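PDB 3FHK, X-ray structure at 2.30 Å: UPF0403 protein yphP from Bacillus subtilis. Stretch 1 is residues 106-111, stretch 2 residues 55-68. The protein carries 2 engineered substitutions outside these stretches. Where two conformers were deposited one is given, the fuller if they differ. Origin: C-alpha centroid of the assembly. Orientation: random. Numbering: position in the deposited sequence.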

# COMPACT_ATOMS: atom_id res chain seq x y z
N SER A 106 29.18 -0.94 -4.36
CA SER A 106 28.56 -1.29 -3.09
C SER A 106 28.01 -0.03 -2.43
O SER A 106 28.35 1.08 -2.82
CB SER A 106 29.55 -2.00 -2.16
OG SER A 106 30.52 -1.11 -1.62
N SER A 107 27.18 -0.23 -1.42
CA SER A 107 26.37 0.85 -0.86
C SER A 107 26.01 0.51 0.58
O SER A 107 25.49 -0.58 0.85
CB SER A 107 25.10 0.96 -1.71
OG SER A 107 24.33 2.08 -1.34
N PRO A 108 26.30 1.41 1.53
CA PRO A 108 27.00 2.68 1.35
C PRO A 108 28.47 2.40 1.10
O PRO A 108 28.94 1.31 1.40
CB PRO A 108 26.86 3.35 2.72
CG PRO A 108 26.79 2.17 3.67
CD PRO A 108 25.88 1.24 2.94
N SER A 109 29.18 3.37 0.55
CA SER A 109 30.62 3.24 0.42
C SER A 109 31.20 4.64 0.34
O SER A 109 30.46 5.61 0.22
CB SER A 109 31.00 2.36 -0.79
OG SER A 109 30.49 2.89 -2.00
N MET A 110 32.52 4.76 0.42
CA MET A 110 33.14 6.08 0.41
C MET A 110 34.44 6.07 -0.40
O MET A 110 35.19 5.09 -0.38
CB MET A 110 33.41 6.54 1.84
CG MET A 110 32.15 6.73 2.70
SD MET A 110 32.50 7.27 4.39
CE MET A 110 32.47 5.70 5.23
N ALA A 111 34.69 7.14 -1.14
CA ALA A 111 35.98 7.31 -1.79
C ALA A 111 36.61 8.65 -1.47
O ALA A 111 35.94 9.69 -1.48
CB ALA A 111 35.86 7.12 -3.31
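Stretch 2, residues 55-68: VCGCAAGLARPAAT

The contact is organised around a cis-proline: the peptide bond before Pro108 is cis, and the ring it presents lies against the first turns of the helix in residues 55-68, with both cysteines of the CGC sequence at its CD atom. Pro108 CD is 3.7 Å from Cys56 SG and also 3.7 Å from Cys58 SG, so a single ring carbon packs against two sulfur atoms.

Stretch 2 begins in a loop conformation at Val55 and Cys56. Cys56 occupies the N-cap position, and the helix runs from Gly57 to Thr68 and beyond. In its opening turn Ala59 N and Ala60 N both form weak bonds to Cys56 O, at 3.1 and 3.4 Å, while Gly61 N bonds to Gly57 O at 2.7 Å. A wider pi-type turn follows at residues 59-63, where Ala63 N donates to Cys58 O (3.1 Å) and Arg64 N to Ala59 O (2.9 Å). The helix is kinked at Pro65, whose ring nitrogen has no hydrogen to offer the preceding turn; regular spacing resumes with Ala66 N bonded to Leu62 O at 2.9 Å.

Stretch 1 approaches as an extended segment that becomes a strand at Ser109. Pro108 and Met110 direct their CA-to-CB bonds toward the helix, whereas that of Ser109 points away, the alternation expected of an extended chain. Ser109 makes no contact with the helix; its OG donates a hydrogen bond to Ser106 O (2.9 Å) within its own segment.

The two segments run in the same general direction, so contacts pass from Pro108 at the start of the helix to Met110 further along. The two backbones come nearest at Pro108 and Ala59, whose CA atoms are 5.6 Å apart. There Pro108 CG lies 3.9 Å from Ala59 CA and 4.0 Å from Ala59 CB, a close approach to the helix backbone itself. One turn on, the CA-to-CB bond of Ala63 is directed toward stretch 1, and Ala63 CB meets Pro108 CB at 3.7 Å. Met110, with chi1 in m and chi2 in t, then carries its sulfur to the following turn, placing Met110 SD 4.0 Å from Ala67 CB. The small alanine side chains at 59, 63 and 67 thus form a shallow surface on which the proline ring and the methionine sulfur rest.

No hydrogen bond joins the two stretches. The 272 Å² buried between them comes largely from apolar packing, with Pro108 contributing 84 Å² and Met110 61 Å², while Ala63 has the largest covered area on the helix side, 41 Å².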

# COMPACT_ATOMS: atom_id res chain seq x y z
N VAL A 55 19.78 3.82 1.73
CA VAL A 55 18.67 3.80 2.69
C VAL A 55 18.88 2.83 3.86
O VAL A 55 18.22 2.93 4.90
CB VAL A 55 17.35 3.44 1.97
CG1 VAL A 55 16.21 3.37 2.96
CG2 VAL A 55 17.04 4.47 0.91
N CYS A 56 19.78 1.87 3.69
CA CYS A 56 19.90 0.79 4.66
C CYS A 56 20.39 1.27 6.03
O CYS A 56 20.97 2.34 6.17
CB CYS A 56 20.81 -0.29 4.12
SG CYS A 56 22.43 0.36 3.75
N GLY A 57 20.17 0.44 7.04
CA GLY A 57 20.51 0.77 8.41
C GLY A 57 21.95 1.17 8.60
O GLY A 57 22.25 2.07 9.38
N CYS A 58 22.87 0.52 7.91
CA CYS A 58 24.27 0.77 8.20
C CYS A 58 24.81 2.05 7.55
O CYS A 58 25.85 2.56 7.95
CB CYS A 58 25.12 -0.45 7.86
SG CYS A 58 25.72 -0.43 6.20
N ALA A 59 24.08 2.57 6.56
CA ALA A 59 24.31 3.93 6.08
C ALA A 59 23.92 4.94 7.17
O ALA A 59 24.64 5.91 7.41
CB ALA A 59 23.52 4.19 4.81
N ALA A 60 22.77 4.68 7.80
CA ALA A 60 22.23 5.52 8.88
C ALA A 60 23.05 5.44 10.15
O ALA A 60 23.34 6.46 10.79
CB ALA A 60 20.77 5.13 9.19
N GLY A 61 23.42 4.23 10.54
CA GLY A 61 24.10 4.00 11.81
C GLY A 61 25.60 4.15 11.78
O GLY A 61 26.23 4.36 12.82
N LEU A 62 26.20 4.05 10.60
CA LEU A 62 27.66 4.06 10.54
C LEU A 62 28.23 5.04 9.51
O LEU A 62 29.00 5.93 9.86
CB LEU A 62 28.19 2.65 10.27
CG LEU A 62 27.71 1.57 11.24
CD1 LEU A 62 28.08 0.18 10.74
CD2 LEU A 62 28.28 1.80 12.63
N ALA A 63 27.83 4.87 8.26
CA ALA A 63 28.46 5.60 7.17
C ALA A 63 28.26 7.11 7.24
O ALA A 63 29.23 7.86 7.27
CB ALA A 63 28.00 5.06 5.82
N ARG A 64 27.00 7.55 7.26
CA ARG A 64 26.71 8.99 7.31
C ARG A 64 27.31 9.66 8.55
O ARG A 64 28.01 10.67 8.44
CB ARG A 64 25.21 9.27 7.19
CG ARG A 64 24.65 8.95 5.80
CD ARG A 64 23.31 9.65 5.54
NE ARG A 64 22.27 9.15 6.44
CZ ARG A 64 21.48 8.12 6.18
NH1 ARG A 64 21.58 7.48 5.03
NH2 ARG A 64 20.57 7.73 7.07
N PRO A 65 27.07 9.08 9.74
CA PRO A 65 27.61 9.72 10.95
C PRO A 65 29.14 9.77 10.92
O PRO A 65 29.73 10.78 11.31
CB PRO A 65 27.13 8.80 12.08
CG PRO A 65 25.99 7.99 11.49
CD PRO A 65 26.23 7.91 10.02
N ALA A 66 29.77 8.70 10.45
CA ALA A 66 31.23 8.63 10.43
C ALA A 66 31.82 9.65 9.47
O ALA A 66 32.80 10.31 9.79
CB ALA A 66 31.70 7.24 10.05
N ALA A 67 31.19 9.78 8.31
CA ALA A 67 31.67 10.68 7.27
C ALA A 67 31.60 12.13 7.73
O ALA A 67 32.55 12.90 7.54
CB ALA A 67 30.85 10.50 6.00
N THR A 68 30.47 12.52 8.31
CA THR A 68 30.27 13.92 8.69
C THR A 68 31.11 14.30 9.91
O THR A 68 31.59 15.43 10.01
CB THR A 68 28.77 14.25 8.91
OG1 THR A 68 28.26 13.51 10.03
CG2 THR A 68 27.97 13.92 7.66